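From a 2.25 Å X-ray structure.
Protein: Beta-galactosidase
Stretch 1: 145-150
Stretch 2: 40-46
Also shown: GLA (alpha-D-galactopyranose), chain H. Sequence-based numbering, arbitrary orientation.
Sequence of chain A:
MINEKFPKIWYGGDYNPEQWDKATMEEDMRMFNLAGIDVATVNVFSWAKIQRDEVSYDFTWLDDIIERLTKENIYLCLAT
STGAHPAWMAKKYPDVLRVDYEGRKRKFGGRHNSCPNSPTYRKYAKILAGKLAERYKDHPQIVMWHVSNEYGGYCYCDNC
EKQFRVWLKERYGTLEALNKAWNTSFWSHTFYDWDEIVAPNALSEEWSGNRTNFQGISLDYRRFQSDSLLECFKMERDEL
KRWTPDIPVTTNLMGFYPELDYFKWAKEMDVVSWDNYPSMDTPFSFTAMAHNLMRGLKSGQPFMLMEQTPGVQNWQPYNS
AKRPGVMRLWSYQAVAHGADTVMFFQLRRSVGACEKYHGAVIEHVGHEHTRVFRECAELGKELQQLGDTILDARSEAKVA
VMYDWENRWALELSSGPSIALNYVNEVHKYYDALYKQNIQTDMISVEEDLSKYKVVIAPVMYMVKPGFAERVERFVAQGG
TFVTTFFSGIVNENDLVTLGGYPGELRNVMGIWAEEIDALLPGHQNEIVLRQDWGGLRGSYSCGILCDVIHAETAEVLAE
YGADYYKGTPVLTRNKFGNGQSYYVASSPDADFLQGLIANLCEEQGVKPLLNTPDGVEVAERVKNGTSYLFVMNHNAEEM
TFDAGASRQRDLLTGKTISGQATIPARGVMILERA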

# COMPACT_ATOMS: atom_id res chain seq x y z
N TRP A 145 37.80 16.22 -8.03
CA TRP A 145 37.37 14.89 -8.47
C TRP A 145 36.00 14.58 -7.87
O TRP A 145 35.76 14.81 -6.69
CB TRP A 145 38.35 13.78 -8.07
CG TRP A 145 39.63 13.73 -8.86
CD1 TRP A 145 40.85 14.16 -8.46
CD2 TRP A 145 39.80 13.21 -10.19
NE1 TRP A 145 41.78 13.95 -9.45
CE2 TRP A 145 41.16 13.37 -10.52
CE3 TRP A 145 38.94 12.64 -11.13
CZ2 TRP A 145 41.68 12.97 -11.75
CZ3 TRP A 145 39.46 12.25 -12.35
CH2 TRP A 145 40.81 12.42 -12.65
N HIS A 146 35.12 14.03 -8.70
CA HIS A 146 33.75 13.70 -8.33
C HIS A 146 33.62 12.18 -8.44
O HIS A 146 33.29 11.63 -9.50
CB HIS A 146 32.81 14.48 -9.28
CG HIS A 146 31.35 14.18 -9.13
ND1 HIS A 146 30.84 12.89 -9.08
CD2 HIS A 146 30.28 15.00 -9.12
CE1 HIS A 146 29.52 12.95 -9.01
NE2 HIS A 146 29.15 14.21 -9.04
N VAL A 147 33.91 11.49 -7.33
CA VAL A 147 33.93 10.02 -7.31
C VAL A 147 32.54 9.44 -7.41
O VAL A 147 31.65 9.78 -6.61
CB VAL A 147 34.58 9.48 -6.02
CG1 VAL A 147 34.36 7.97 -5.91
CG2 VAL A 147 36.06 9.84 -5.98
N SER A 148 32.34 8.57 -8.40
CA SER A 148 31.05 7.91 -8.57
C SER A 148 29.93 8.97 -8.64
O SER A 148 30.13 10.05 -9.21
CB SER A 148 30.81 6.94 -7.40
OG SER A 148 29.73 6.05 -7.65
N ASN A 149 28.77 8.65 -8.09
CA ASN A 149 27.66 9.58 -7.98
C ASN A 149 26.64 9.03 -6.99
O ASN A 149 26.23 7.87 -7.09
CB ASN A 149 26.98 9.80 -9.33
CG ASN A 149 26.01 10.97 -9.30
OD1 ASN A 149 26.42 12.12 -9.13
ND2 ASN A 149 24.73 10.69 -9.46
N GLU A 150 26.24 9.87 -6.03
CA GLU A 150 25.28 9.48 -4.99
C GLU A 150 25.32 7.99 -4.58
O GLU A 150 24.39 7.23 -4.87
CB GLU A 150 23.85 9.89 -5.37
CG GLU A 150 23.63 11.39 -5.54
CD GLU A 150 22.16 11.79 -5.48
OE1 GLU A 150 21.27 10.95 -5.80
OE2 GLU A 150 21.88 12.95 -5.10
C1 GLA H . 20.61 13.55 -8.08
C2 GLA H . 21.67 12.99 -9.07
C3 GLA H . 21.67 13.72 -10.42
C4 GLA H . 20.23 13.82 -10.90
C5 GLA H . 19.37 14.47 -9.81
C6 GLA H . 17.94 14.62 -10.36
O1 GLA H . 20.90 14.85 -7.54
O2 GLA H . 22.96 13.06 -8.50
O3 GLA H . 22.44 13.02 -11.41
O4 GLA H . 19.79 12.48 -11.12
O5 GLA H . 19.32 13.60 -8.67
O6 GLA H . 17.21 15.56 -9.55
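Stretch 2 40-46: ATVNVFS

Stretch 2 approaches stretch 1 through its side chains, and no hydrogen bond joins the two segments. The nearest CA atoms, those of Asn149 and Val44, are 6.9 Å apart, and the combined buried surface is a modest 187 Å². Contacts advance in the same order along both chains: Thr41 meets His146, Val44 reaches from His146 to Asn149, and Phe45 meets Asn149. The touching residues are at least 102 positions apart in sequence, so the chain fold, rather than local connectivity, brings them together.

The backbone torsions and the CA-to-CB directions describe how the side chains are presented. Trp145 and His146 lie in a strand, with phi/psi of -97/137 and -117/90. Farther on, Ser148 takes a positive phi (54/-145), Asn149 is extended (-165/130), and Glu150 again has a positive phi (30/69). Within this path the CA-to-CB bonds of His146 and Asn149 point toward stretch 2, whereas that of Ser148 points away. Stretch 2 leaves its own strand after Val42; Asn43 adopts 64/30, a left-handed conformation, and Val44 follows at -72/-35. Thr41 and Val44 both direct CB toward stretch 1. Ser46 occupies the N-cap position before a helix, but its side chain makes no capping bond and lies out of reach of stretch 1.

Nonpolar packing involves the imidazole, the methyl groups and one methylene. The side chain of His146, in the t rotamer, brings CD2 to 3.5 Å from Thr41 CG2; this methyl approaches the ring obliquely. Val44 CG2 lies over one face of the same ring, 4.4 Å from His146 NE2. The other methyl of Val44 extends the contact along stretch 1: CG1 is 3.7 Å from Asn149 CB, and 4.3 Å from His146 CE1. A looser main-chain contact places Val44 CG1 4.4 Å from Ser148 O. Val44 therefore spans His146 and Asn149: CG1 contacts both, and CG2 adds a contact over one face of the His146 ring.

The polar-aromatic contact is separate. Although the CA-to-CB bond of Phe45 points sideways, its m rotamer (chi1 -73°) carries the ring nearer to stretch 1. There Phe45 CZ lies 3.4 Å from Asn149 ND2. The approach to the ring is oblique, so this is evidence of close packing rather than a face or edge assignment.

Contacts with the bound alpha-D-galactopyranose involve both stretches. Asn149 ND2 donates a hydrogen bond to GLA O2, with a donor-acceptor distance of 3.1 Å and an N-H...O angle of 154°, reasonably close to linear. The same amide nitrogen thus contacts Phe45 and binds the sugar. Phe45 also borders the ligand: its CE2 atom is 3.9 Å from GLA O3, which lies at the ring edge near its plane. Glu150 does not touch stretch 2, yet its OE2 comes within 3.2 Å of GLA O1. The sugar consequently adjoins the Asn149-Phe45 end of the interface.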

# COMPACT_ATOMS: atom_id res chain seq x y z
N ALA A 40 32.19 23.04 -14.86
CA ALA A 40 31.43 21.96 -15.46
C ALA A 40 31.79 20.66 -14.75
O ALA A 40 32.97 20.38 -14.51
CB ALA A 40 31.73 21.86 -16.97
N THR A 41 30.76 19.89 -14.40
CA THR A 41 30.94 18.57 -13.80
C THR A 41 30.67 17.56 -14.90
O THR A 41 29.52 17.34 -15.27
CB THR A 41 29.93 18.35 -12.64
OG1 THR A 41 30.14 19.32 -11.61
CG2 THR A 41 30.06 16.94 -12.06
N VAL A 42 31.72 16.95 -15.42
CA VAL A 42 31.58 16.14 -16.62
C VAL A 42 31.93 14.68 -16.37
O VAL A 42 32.53 14.35 -15.34
CB VAL A 42 32.47 16.67 -17.75
CG1 VAL A 42 32.19 18.16 -17.97
CG2 VAL A 42 33.93 16.45 -17.40
N ASN A 43 31.54 13.82 -17.31
CA ASN A 43 31.85 12.39 -17.26
C ASN A 43 31.24 11.63 -16.08
O ASN A 43 31.83 10.64 -15.60
CB ASN A 43 33.36 12.18 -17.25
CG ASN A 43 33.75 10.76 -17.60
OD1 ASN A 43 33.29 10.19 -18.61
ND2 ASN A 43 34.60 10.16 -16.77
N VAL A 44 30.08 12.07 -15.59
CA VAL A 44 29.45 11.37 -14.45
C VAL A 44 28.90 10.02 -14.88
O VAL A 44 28.94 9.05 -14.12
CB VAL A 44 28.33 12.19 -13.80
CG1 VAL A 44 27.75 11.45 -12.60
CG2 VAL A 44 28.83 13.55 -13.38
N PHE A 45 28.40 9.94 -16.11
CA PHE A 45 27.65 8.75 -16.53
C PHE A 45 28.07 8.22 -17.88
O PHE A 45 27.23 8.06 -18.77
CB PHE A 45 26.14 9.03 -16.51
CG PHE A 45 25.55 9.11 -15.11
CD1 PHE A 45 25.58 8.02 -14.26
CD2 PHE A 45 24.96 10.28 -14.66
CE1 PHE A 45 25.02 8.07 -12.98
CE2 PHE A 45 24.40 10.35 -13.38
CZ PHE A 45 24.44 9.24 -12.54
N SER A 46 29.35 7.92 -18.04
CA SER A 46 29.85 7.52 -19.34
C SER A 46 30.80 6.34 -19.26
O SER A 46 31.69 6.18 -20.09
CB SER A 46 30.53 8.71 -20.04
OG SER A 46 29.59 9.44 -20.80